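Local coordinates for protein trans-4-hydroxy-L-proline dehydratase (Clostridioides difficile 70-100-2010, PDB 6VXC) that catalyses the radical dehydration of trans-4-hydroxy-L-proline to delta(1)-pyrroline-5-carboxylate, a glycyl radical enzyme reaction in anaerobic hydroxyproline breakdown, at residues 118-123 and 345-350; 336-341 and 359-364; 391-396 and 787-792; 396-401 and 780-785. All coordinates share one frame; numbering follows the deposited sequence.

Overall arrangement
Contacts 2, 3 and 4 crowd together, their centres 10 to 12 Å apart, whereas contact 1 lies further out, about 17 Å (centre to centre) from contact 3, whose segment 787-792 it touches through Ile122, Ile123 and Asn792. The segments of contacts 1 and 2 alternate along the chain, and both close before contacts 3 and 4 open; contact 4 spans a shorter stretch within contact 3, sharing Ser396. Strands 362-366 and 396-401 are neighbours in one sheet and link contacts 2 and 4, while the hairpin of strands 780-782 and 787-789 links contacts 3 and 4. Contacts 3 and 4 set this hairpin against the pyruvate formate lyase-like core, within which contacts 1 and 2 lie.

Contact 1. Residues 118-123 and 345-350; sequences HNRDII and PKVGIT
Arg120 meets the 345-350 segment through the NH1/NH2 edge of its guanidinium, which closes on the backbone carbonyl of Lys346. The NH2 of Arg120 gives a hydrogen bond to Lys346 O, bent to 142° at the hydrogen, whose modelled length of 2.5 Å is unusually short and doubtful in detail; the donor lies in the carbonyl plane, while the oxygen is tilted from the guanidinium plane. Arg120 NH1 reaches Lys346 O only weakly, at 3.2 Å. The straighter bond of Arg120 NH1 goes to Ile123 O within its own segment (2.8 Å, 167°), and this acceptor lies nearly in the guanidinium plane. Two backbone oxygens from distant parts of the chain thus grip adjacent N-H groups and restrict rotation of the head group. Val347 adds an apolar neighbour: its CG1 lies at the guanidinium edge, 3.5 Å from Arg120 NH2, with the two side chains running roughly at right angles. The arginine gets there with CG tucked between backbone N and carbonyl carbon (chi1 58°) and a second bend at chi3.

Further out, Leu351 of helix 348-353 packs against both Arg120 and Ile123, while Val347 rests on Asp113 and Met117 of helix 111-119. The ammonium of Lys346 bonds to the carbonyls of Ser354 and Thr356, so this residue offers its backbone to Arg120 and its side chain elsewhere. One arginine, just past the end of helix 111-119, thus ties that helix exit to the loop leading into helix 348-353 through two backbone carbonyls.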
# COMPACT_ATOMS: atom_id res chain seq x y z
N HIS A 118 -16.49 10.72 12.53
CA HIS A 118 -16.84 10.37 13.90
C HIS A 118 -18.04 9.43 13.93
O HIS A 118 -18.09 8.51 14.75
CB HIS A 118 -17.15 11.64 14.70
CG HIS A 118 -17.45 11.39 16.14
ND1 HIS A 118 -16.50 11.46 17.13
CD2 HIS A 118 -18.61 11.05 16.76
CE1 HIS A 118 -17.06 11.19 18.30
NE2 HIS A 118 -18.34 10.94 18.10
N ASN A 119 -19.00 9.62 13.04
CA ASN A 119 -20.26 8.91 13.12
C ASN A 119 -20.43 7.80 12.11
O ASN A 119 -21.37 7.03 12.25
CB ASN A 119 -21.42 9.90 12.96
CG ASN A 119 -21.52 10.86 14.12
OD1 ASN A 119 -21.90 10.46 15.20
ND2 ASN A 119 -21.11 12.10 13.90
N ARG A 120 -19.51 7.65 11.15
CA ARG A 120 -19.64 6.63 10.12
C ARG A 120 -19.67 5.22 10.71
O ARG A 120 -19.20 4.96 11.82
CB ARG A 120 -18.51 6.70 9.08
CG ARG A 120 -17.12 6.56 9.67
CD ARG A 120 -16.02 6.29 8.64
NE ARG A 120 -15.74 7.39 7.76
CZ ARG A 120 -14.53 7.86 7.46
NH1 ARG A 120 -13.42 7.33 7.97
NH2 ARG A 120 -14.46 8.88 6.64
N ASP A 121 -20.19 4.31 9.90
CA ASP A 121 -20.48 2.94 10.30
C ASP A 121 -19.20 2.12 10.47
O ASP A 121 -19.03 1.41 11.47
CB ASP A 121 -21.36 2.35 9.20
CG ASP A 121 -22.04 1.07 9.60
OD1 ASP A 121 -21.64 0.47 10.62
OD2 ASP A 121 -22.97 0.67 8.86
N ILE A 122 -18.26 2.24 9.54
CA ILE A 122 -17.00 1.52 9.60
C ILE A 122 -15.85 2.49 9.41
O ILE A 122 -15.99 3.55 8.79
CB ILE A 122 -16.92 0.37 8.58
CG1 ILE A 122 -17.32 0.86 7.18
CG2 ILE A 122 -17.76 -0.82 9.05
CD1 ILE A 122 -17.28 -0.21 6.13
N ILE A 123 -14.70 2.13 9.96
CA ILE A 123 -13.47 2.92 9.89
C ILE A 123 -13.74 4.30 10.47
O ILE A 123 -13.27 5.31 9.93
CB ILE A 123 -12.93 2.99 8.45
CG1 ILE A 123 -13.20 1.68 7.70
CG2 ILE A 123 -11.43 3.31 8.44
CD1 ILE A 123 -12.56 0.48 8.31
N PRO A 345 -7.28 9.45 8.94
CA PRO A 345 -8.64 9.27 8.43
C PRO A 345 -8.80 9.71 6.97
O PRO A 345 -8.26 10.73 6.54
CB PRO A 345 -9.49 10.14 9.36
CG PRO A 345 -8.52 11.12 9.94
CD PRO A 345 -7.24 10.38 10.08
N LYS A 346 -9.55 8.91 6.23
CA LYS A 346 -9.91 9.15 4.84
C LYS A 346 -11.41 9.44 4.73
O LYS A 346 -12.22 8.95 5.51
CB LYS A 346 -9.56 7.94 3.98
CG LYS A 346 -8.15 7.39 4.17
CD LYS A 346 -8.13 5.86 3.93
CE LYS A 346 -6.78 5.25 4.27
NZ LYS A 346 -6.82 3.77 4.39
N VAL A 347 -11.77 10.22 3.71
CA VAL A 347 -13.16 10.48 3.38
C VAL A 347 -13.34 10.31 1.88
O VAL A 347 -12.37 10.13 1.14
CB VAL A 347 -13.63 11.88 3.82
CG1 VAL A 347 -13.61 12.00 5.33
CG2 VAL A 347 -12.78 12.99 3.15
N GLY A 348 -14.59 10.33 1.45
CA GLY A 348 -14.89 10.32 0.03
C GLY A 348 -14.29 9.12 -0.68
O GLY A 348 -14.30 8.00 -0.16
N ILE A 349 -13.77 9.37 -1.88
CA ILE A 349 -13.28 8.28 -2.73
C ILE A 349 -12.05 7.60 -2.12
O ILE A 349 -11.86 6.39 -2.27
CB ILE A 349 -12.98 8.79 -4.15
CG1 ILE A 349 -14.20 9.50 -4.76
CG2 ILE A 349 -12.53 7.63 -5.03
CD1 ILE A 349 -15.42 8.64 -4.85
N THR A 350 -11.18 8.37 -1.46
CA THR A 350 -10.00 7.77 -0.85
C THR A 350 -10.38 6.67 0.13
O THR A 350 -9.72 5.62 0.18
CB THR A 350 -9.17 8.85 -0.15
OG1 THR A 350 -8.86 9.89 -1.09
CG2 THR A 350 -7.87 8.24 0.40

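Contact 2. Residues 336-341 and 359-364; sequences VKFNNQ and DFANIN
Phe338 stands on helix 324-339 with CG beside the backbone N and opposite the carbonyl carbon (chi1 -78°), which carries its ring out toward strand 362-366. Ile363 answers with CG1 likewise beside its own backbone N (chi1 -62°) and CD1 fully extended beyond it (chi2 177°), so that the methyl end is what reaches the ring. Ala361, two residues earlier, needs no such reach: its CB already points at the helix.

The ring bridges the two residues. Phe338 CE1 lies 3.8 Å from Ala361 CB, with CD1 of the same ring almost as near, while on the other side of CZ, Phe338 CE2 lies 4.1 Å from Ile363 CD1. Both methyls approach at a slant. Asn362, between them, turns its side chain away from the helix and bonds to the carbonyl of Gly453, next to the presumed radical cysteine Cys454; Phe360 packs on Cys454 itself. Tyr283 of helix 276-293 also touches Phe338.

At the helix end, Lys337 O takes two bonds, one from the backbone N of Asn340 (3.1 Å) and one from Gln341 NE2 (3.1 Å), so the side chain of Gln341 folds back over the final turn. That amide nitrogen also bonds to Glu92, which pairs with Lys337 as well.

No hydrogen bond crosses between helix and strand. Ala361 and Ile363 bond through their backbones to Ser396 and Asn398 of strand 396-401, and what holds the helix to them here is purely apolar, buried packing through one aromatic ring.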
# COMPACT_ATOMS: atom_id res chain seq x y z
N VAL A 336 3.81 -4.33 17.84
CA VAL A 336 2.78 -3.56 18.52
C VAL A 336 2.86 -2.09 18.12
O VAL A 336 1.83 -1.42 17.95
CB VAL A 336 2.89 -3.73 20.05
CG1 VAL A 336 1.99 -2.73 20.75
CG2 VAL A 336 2.56 -5.17 20.46
N LYS A 337 4.08 -1.55 17.96
CA LYS A 337 4.21 -0.14 17.57
C LYS A 337 3.54 0.13 16.23
O LYS A 337 2.82 1.12 16.07
CB LYS A 337 5.67 0.30 17.54
CG LYS A 337 6.41 0.21 18.86
CD LYS A 337 5.71 1.01 19.99
CE LYS A 337 5.50 2.47 19.69
NZ LYS A 337 4.83 3.23 20.81
N PHE A 338 3.78 -0.74 15.24
CA PHE A 338 3.06 -0.62 13.97
C PHE A 338 1.55 -0.63 14.21
O PHE A 338 0.82 0.20 13.65
CB PHE A 338 3.43 -1.78 13.04
CG PHE A 338 4.75 -1.63 12.34
CD1 PHE A 338 4.90 -0.78 11.26
CD2 PHE A 338 5.84 -2.43 12.71
CE1 PHE A 338 6.11 -0.69 10.59
CE2 PHE A 338 7.04 -2.34 12.06
CZ PHE A 338 7.19 -1.47 11.00
N ASN A 339 1.07 -1.57 15.03
CA ASN A 339 -0.37 -1.71 15.25
C ASN A 339 -0.97 -0.54 16.00
O ASN A 339 -2.20 -0.39 16.00
CB ASN A 339 -0.68 -3.01 16.00
CG ASN A 339 -2.14 -3.42 15.88
OD1 ASN A 339 -2.61 -3.76 14.80
ND2 ASN A 339 -2.85 -3.42 17.00
N ASN A 340 -0.15 0.29 16.65
CA ASN A 340 -0.62 1.50 17.30
C ASN A 340 -0.81 2.69 16.35
O ASN A 340 -1.35 3.70 16.79
CB ASN A 340 0.37 1.94 18.41
CG ASN A 340 0.27 1.07 19.67
OD1 ASN A 340 -0.60 0.23 19.78
ND2 ASN A 340 1.17 1.31 20.61
N GLN A 341 -0.42 2.58 15.07
CA GLN A 341 -0.49 3.70 14.11
C GLN A 341 -1.50 3.41 13.00
O GLN A 341 -1.14 2.79 11.98
CB GLN A 341 0.88 4.00 13.49
CG GLN A 341 2.08 3.83 14.44
CD GLN A 341 1.95 4.64 15.71
OE1 GLN A 341 1.55 5.81 15.69
NE2 GLN A 341 2.31 4.03 16.83
N ASP A 359 -2.28 0.64 7.38
CA ASP A 359 -1.49 1.54 6.54
C ASP A 359 -0.44 0.79 5.73
O ASP A 359 0.53 1.41 5.29
CB ASP A 359 -0.82 2.64 7.38
CG ASP A 359 -0.69 3.98 6.63
OD1 ASP A 359 -1.08 4.08 5.45
OD2 ASP A 359 -0.20 4.94 7.25
N PHE A 360 -0.60 -0.52 5.55
CA PHE A 360 0.11 -1.27 4.52
C PHE A 360 1.63 -1.15 4.65
O PHE A 360 2.34 -0.93 3.67
CB PHE A 360 -0.33 -0.82 3.11
CG PHE A 360 -1.77 -1.05 2.84
CD1 PHE A 360 -2.72 -0.14 3.25
CD2 PHE A 360 -2.19 -2.20 2.19
CE1 PHE A 360 -4.05 -0.35 3.02
CE2 PHE A 360 -3.52 -2.41 1.95
CZ PHE A 360 -4.46 -1.49 2.37
N ALA A 361 2.12 -1.33 5.87
CA ALA A 361 3.56 -1.36 6.13
C ALA A 361 4.02 -2.80 5.89
O ALA A 361 3.83 -3.67 6.74
CB ALA A 361 3.90 -0.89 7.53
N ASN A 362 4.62 -3.03 4.73
CA ASN A 362 4.86 -4.37 4.21
C ASN A 362 6.30 -4.80 4.49
O ASN A 362 7.24 -4.20 3.99
CB ASN A 362 4.56 -4.35 2.71
CG ASN A 362 4.56 -5.73 2.08
OD1 ASN A 362 5.33 -6.60 2.46
ND2 ASN A 362 3.73 -5.91 1.06
N ILE A 363 6.46 -5.87 5.27
CA ILE A 363 7.76 -6.43 5.60
C ILE A 363 7.98 -7.70 4.78
O ILE A 363 7.09 -8.56 4.71
CB ILE A 363 7.88 -6.68 7.12
CG1 ILE A 363 7.75 -5.34 7.87
CG2 ILE A 363 9.19 -7.39 7.45
CD1 ILE A 363 7.78 -5.40 9.39
N ASN A 364 9.14 -7.78 4.12
CA ASN A 364 9.55 -8.89 3.25
C ASN A 364 10.60 -9.73 4.00
O ASN A 364 11.72 -9.26 4.23
CB ASN A 364 10.15 -8.36 1.95
CG ASN A 364 9.11 -7.92 0.90
OD1 ASN A 364 9.46 -7.84 -0.27
ND2 ASN A 364 7.88 -7.60 1.31

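Contact 3. Residues 391-396 and 787-792; sequences KLIQPS and SDHFNN
Ser787 begins the contact by making both backbone and side-chain touches with Ile393. Its N donates to water 1 (2.8 Å), which passes the bond on to Ile393 O (2.8 Å), while Ser787 O lies 3.5 Å from Ile393 CB. The CG2 branch of Ile393 also reaches Ser787 CB. The hydroxyl of Ser787 is used elsewhere, bonding to the carbonyl of Trp421 and to Arg782.

At Asp788 the other branch arrives: Ile393 has CG1 between backbone N and carbonyl carbon (chi1 59°) and an extended tip, putting CD1 3.5 Å from Asp788 OD1. That oxygen is gripped by Asn792 ND2 (3.1 Å, 173°), which meets it on the syn side but 33° out of the carboxylate plane; the N of His789 adds a weak bond. OD2 bonds to Thr356. His789 reaches the same methyl obliquely, its ND1 4.1 Å from Ile393 CD1.

The chain then turns through a 3-10 segment, Asn792 N bonding to His789 O (2.9 Å). Ile393, which also touches Ile780, thus packs on the beta hairpin of strands 780-782 and 787-789 that carries the glycyl radical loop.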
# COMPACT_ATOMS: atom_id res chain seq x y z
N LYS A 391 -0.38 -12.16 15.86
CA LYS A 391 -1.61 -12.12 15.07
C LYS A 391 -2.20 -10.70 15.00
O LYS A 391 -3.36 -10.46 15.34
CB LYS A 391 -2.62 -13.13 15.63
CG LYS A 391 -3.76 -13.46 14.65
CD LYS A 391 -4.78 -14.47 15.21
CE LYS A 391 -5.92 -14.69 14.20
NZ LYS A 391 -6.84 -15.81 14.55
N LEU A 392 -1.37 -9.77 14.52
CA LEU A 392 -1.76 -8.37 14.33
C LEU A 392 -1.80 -8.04 12.84
O LEU A 392 -0.94 -8.48 12.08
CB LEU A 392 -0.78 -7.43 15.04
CG LEU A 392 -0.68 -7.57 16.57
CD1 LEU A 392 0.48 -6.73 17.10
CD2 LEU A 392 -2.00 -7.23 17.28
N ILE A 393 -2.81 -7.27 12.43
CA ILE A 393 -2.95 -6.96 11.01
C ILE A 393 -2.01 -5.87 10.54
O ILE A 393 -1.85 -5.68 9.33
CB ILE A 393 -4.40 -6.60 10.63
CG1 ILE A 393 -4.92 -5.40 11.42
CG2 ILE A 393 -5.32 -7.81 10.79
CD1 ILE A 393 -6.35 -5.02 11.05
N GLN A 394 -1.36 -5.17 11.46
CA GLN A 394 -0.21 -4.33 11.15
C GLN A 394 0.95 -4.80 12.02
O GLN A 394 0.73 -5.10 13.18
CB GLN A 394 -0.48 -2.86 11.44
CG GLN A 394 -1.60 -2.21 10.65
CD GLN A 394 -1.39 -0.70 10.54
OE1 GLN A 394 -0.72 -0.24 9.63
NE2 GLN A 394 -1.98 0.06 11.46
N PRO A 395 2.16 -4.90 11.46
CA PRO A 395 2.52 -4.67 10.07
C PRO A 395 1.99 -5.79 9.18
O PRO A 395 1.45 -6.79 9.66
CB PRO A 395 4.04 -4.68 10.10
CG PRO A 395 4.36 -5.66 11.20
CD PRO A 395 3.30 -5.42 12.24
N SER A 396 2.17 -5.61 7.88
CA SER A 396 1.82 -6.62 6.89
C SER A 396 3.06 -7.48 6.69
O SER A 396 3.97 -7.11 5.93
CB SER A 396 1.33 -5.93 5.61
OG SER A 396 0.96 -6.84 4.61
N SER A 787 -4.70 -8.08 5.42
CA SER A 787 -5.70 -8.72 6.25
C SER A 787 -6.41 -7.67 7.09
O SER A 787 -5.84 -6.62 7.41
CB SER A 787 -5.07 -9.78 7.17
OG SER A 787 -4.43 -10.79 6.41
N ASP A 788 -7.66 -7.95 7.43
CA ASP A 788 -8.45 -7.01 8.21
C ASP A 788 -9.51 -7.78 8.98
O ASP A 788 -9.86 -8.90 8.63
CB ASP A 788 -9.10 -5.94 7.31
CG ASP A 788 -9.33 -4.61 8.04
OD1 ASP A 788 -9.36 -4.60 9.29
OD2 ASP A 788 -9.47 -3.58 7.34
N HIS A 789 -10.05 -7.15 10.03
CA HIS A 789 -11.19 -7.72 10.71
C HIS A 789 -12.40 -7.76 9.79
O HIS A 789 -12.70 -6.79 9.10
CB HIS A 789 -11.52 -6.92 11.97
CG HIS A 789 -10.57 -7.17 13.10
ND1 HIS A 789 -9.43 -6.42 13.28
CD2 HIS A 789 -10.58 -8.10 14.08
CE1 HIS A 789 -8.77 -6.88 14.34
NE2 HIS A 789 -9.45 -7.89 14.84
N PHE A 790 -13.05 -8.93 9.74
CA PHE A 790 -14.26 -9.11 8.96
C PHE A 790 -15.32 -8.05 9.28
O PHE A 790 -15.98 -7.53 8.38
CB PHE A 790 -14.79 -10.54 9.20
CG PHE A 790 -15.99 -10.91 8.37
CD1 PHE A 790 -15.86 -11.19 7.02
CD2 PHE A 790 -17.24 -11.07 8.97
CE1 PHE A 790 -16.97 -11.56 6.26
CE2 PHE A 790 -18.35 -11.44 8.22
CZ PHE A 790 -18.22 -11.68 6.88
N ASN A 791 -15.44 -7.68 10.55
CA ASN A 791 -16.40 -6.67 10.99
C ASN A 791 -16.07 -5.26 10.51
O ASN A 791 -16.92 -4.38 10.63
CB ASN A 791 -16.51 -6.65 12.53
CG ASN A 791 -17.26 -7.85 13.09
OD1 ASN A 791 -17.92 -8.59 12.37
ND2 ASN A 791 -17.20 -8.00 14.42
N ASN A 792 -14.86 -5.01 10.01
CA ASN A 792 -14.51 -3.71 9.43
C ASN A 792 -14.94 -3.58 7.98
O ASN A 792 -14.71 -2.53 7.38
CB ASN A 792 -13.01 -3.44 9.52
CG ASN A 792 -12.57 -3.04 10.91
OD1 ASN A 792 -13.37 -2.57 11.71
ND2 ASN A 792 -11.29 -3.21 11.21
O HOH W 1 -2.72 -7.17 7.18

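Contact 4. Residues 396-401 and 780-785; sequences SSNVQI and IVRVAG
The glycyl radical loop faces strand 396-401 here, with Arg782 and Gly785 on one side and Ser396 and Asn398 on the other. No direct hydrogen bond crosses; water 2 does the joining, and water 3 may add a second link. Water 2 lies at the edge of the Arg782 guanidinium and in its plane. It accepts from NH2 of Arg782 (2.8 Å), donates to Asn398 OD1 (2.8 Å) and bonds to Ser396 OG (2.7 Å). Water 3 sits between Ser396 OG (2.8 Å) and Gly785 O, the latter contact being too short to be certain of.

Ser396 is therefore the hub. Its OG, held opposite the backbone N (chi1 -179°), touches both waters and also accepts a bond from Asn398 ND2 (3.2 Å, 156°). The Asn398 amide stands almost perpendicular to the Arg782 guanidinium, the planes 88° apart, so the two groups share a water without stacking. Arg782 reaches it through a bend at chi2.

Second-shell partners fix both groups: Ala425 N and Asn362 hold the Asn398 amide, while Gln757 bonds to Arg782. Gly785 has a positive phi, a conformation suited to a residue without a side chain. In the active enzyme this glycine carries the radical, absent here, and its nearest atoms come about 4 Å from the side chain of Cys454, the presumed thiyl intermediate. Such glycine-cysteine pairing is the hallmark of the glycyl radical enzyme active site.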
# COMPACT_ATOMS: atom_id res chain seq x y z
N SER A 396 2.17 -5.61 7.88
CA SER A 396 1.82 -6.62 6.89
C SER A 396 3.06 -7.48 6.69
O SER A 396 3.97 -7.11 5.93
CB SER A 396 1.33 -5.93 5.61
OG SER A 396 0.96 -6.84 4.61
N SER A 397 3.11 -8.62 7.39
CA SER A 397 4.31 -9.45 7.48
C SER A 397 4.25 -10.57 6.44
O SER A 397 3.44 -11.50 6.56
CB SER A 397 4.47 -10.02 8.89
OG SER A 397 5.62 -10.85 8.97
N ASN A 398 5.10 -10.48 5.43
CA ASN A 398 5.05 -11.37 4.27
C ASN A 398 6.40 -12.01 4.04
O ASN A 398 7.41 -11.63 4.65
CB ASN A 398 4.60 -10.59 3.03
CG ASN A 398 3.28 -9.94 3.24
OD1 ASN A 398 2.30 -10.61 3.54
ND2 ASN A 398 3.24 -8.64 3.18
N VAL A 399 6.44 -12.95 3.09
CA VAL A 399 7.66 -13.69 2.79
C VAL A 399 7.98 -13.58 1.30
O VAL A 399 7.08 -13.51 0.46
CB VAL A 399 7.54 -15.17 3.22
CG1 VAL A 399 7.29 -15.23 4.73
CG2 VAL A 399 6.46 -15.92 2.44
N GLN A 400 9.27 -13.47 1.01
CA GLN A 400 9.82 -13.64 -0.33
C GLN A 400 10.33 -15.07 -0.46
O GLN A 400 11.18 -15.51 0.32
CB GLN A 400 10.95 -12.65 -0.61
CG GLN A 400 10.52 -11.34 -1.26
CD GLN A 400 11.70 -10.57 -1.84
OE1 GLN A 400 12.51 -11.13 -2.59
NE2 GLN A 400 11.83 -9.30 -1.46
N ILE A 401 9.83 -15.77 -1.47
CA ILE A 401 10.20 -17.14 -1.73
C ILE A 401 11.03 -17.14 -3.01
O ILE A 401 10.57 -16.67 -4.05
CB ILE A 401 8.96 -18.03 -1.87
CG1 ILE A 401 8.10 -17.98 -0.60
CG2 ILE A 401 9.36 -19.45 -2.26
CD1 ILE A 401 8.82 -18.32 0.70
N ILE A 780 -10.56 -12.43 11.47
CA ILE A 780 -9.73 -11.73 10.50
C ILE A 780 -9.70 -12.53 9.21
O ILE A 780 -9.61 -13.76 9.24
CB ILE A 780 -8.30 -11.53 11.05
CG1 ILE A 780 -8.32 -10.60 12.27
CG2 ILE A 780 -7.35 -11.06 9.94
CD1 ILE A 780 -7.01 -10.55 13.03
N VAL A 781 -9.83 -11.85 8.06
CA VAL A 781 -9.76 -12.50 6.75
C VAL A 781 -8.82 -11.71 5.85
O VAL A 781 -8.43 -10.58 6.13
CB VAL A 781 -11.14 -12.66 6.07
CG1 VAL A 781 -12.05 -13.55 6.88
CG2 VAL A 781 -11.78 -11.33 5.81
N ARG A 782 -8.45 -12.35 4.73
CA ARG A 782 -7.64 -11.72 3.70
C ARG A 782 -8.54 -10.97 2.73
O ARG A 782 -9.49 -11.54 2.20
CB ARG A 782 -6.81 -12.75 2.95
CG ARG A 782 -5.67 -12.15 2.13
CD ARG A 782 -4.61 -11.52 3.04
NE ARG A 782 -3.52 -10.92 2.29
CZ ARG A 782 -2.42 -10.40 2.83
NH1 ARG A 782 -1.48 -9.89 2.04
NH2 ARG A 782 -2.25 -10.41 4.14
N VAL A 783 -8.24 -9.69 2.51
CA VAL A 783 -9.02 -8.86 1.60
C VAL A 783 -8.30 -8.83 0.26
O VAL A 783 -8.58 -9.66 -0.60
CB VAL A 783 -9.24 -7.45 2.19
CG1 VAL A 783 -10.07 -6.61 1.26
CG2 VAL A 783 -9.97 -7.59 3.51
N ALA A 784 -7.34 -7.93 0.07
CA ALA A 784 -6.56 -7.93 -1.17
C ALA A 784 -5.22 -7.25 -0.90
O ALA A 784 -5.13 -6.02 -0.92
CB ALA A 784 -7.31 -7.25 -2.30
N GLY A 785 -4.19 -8.05 -0.65
CA GLY A 785 -2.90 -7.50 -0.30
C GLY A 785 -2.75 -7.11 1.16
O GLY A 785 -1.71 -6.52 1.52
O HOH W 2 0.21 -9.37 4.86
O HOH W 3 -0.18 -4.99 2.84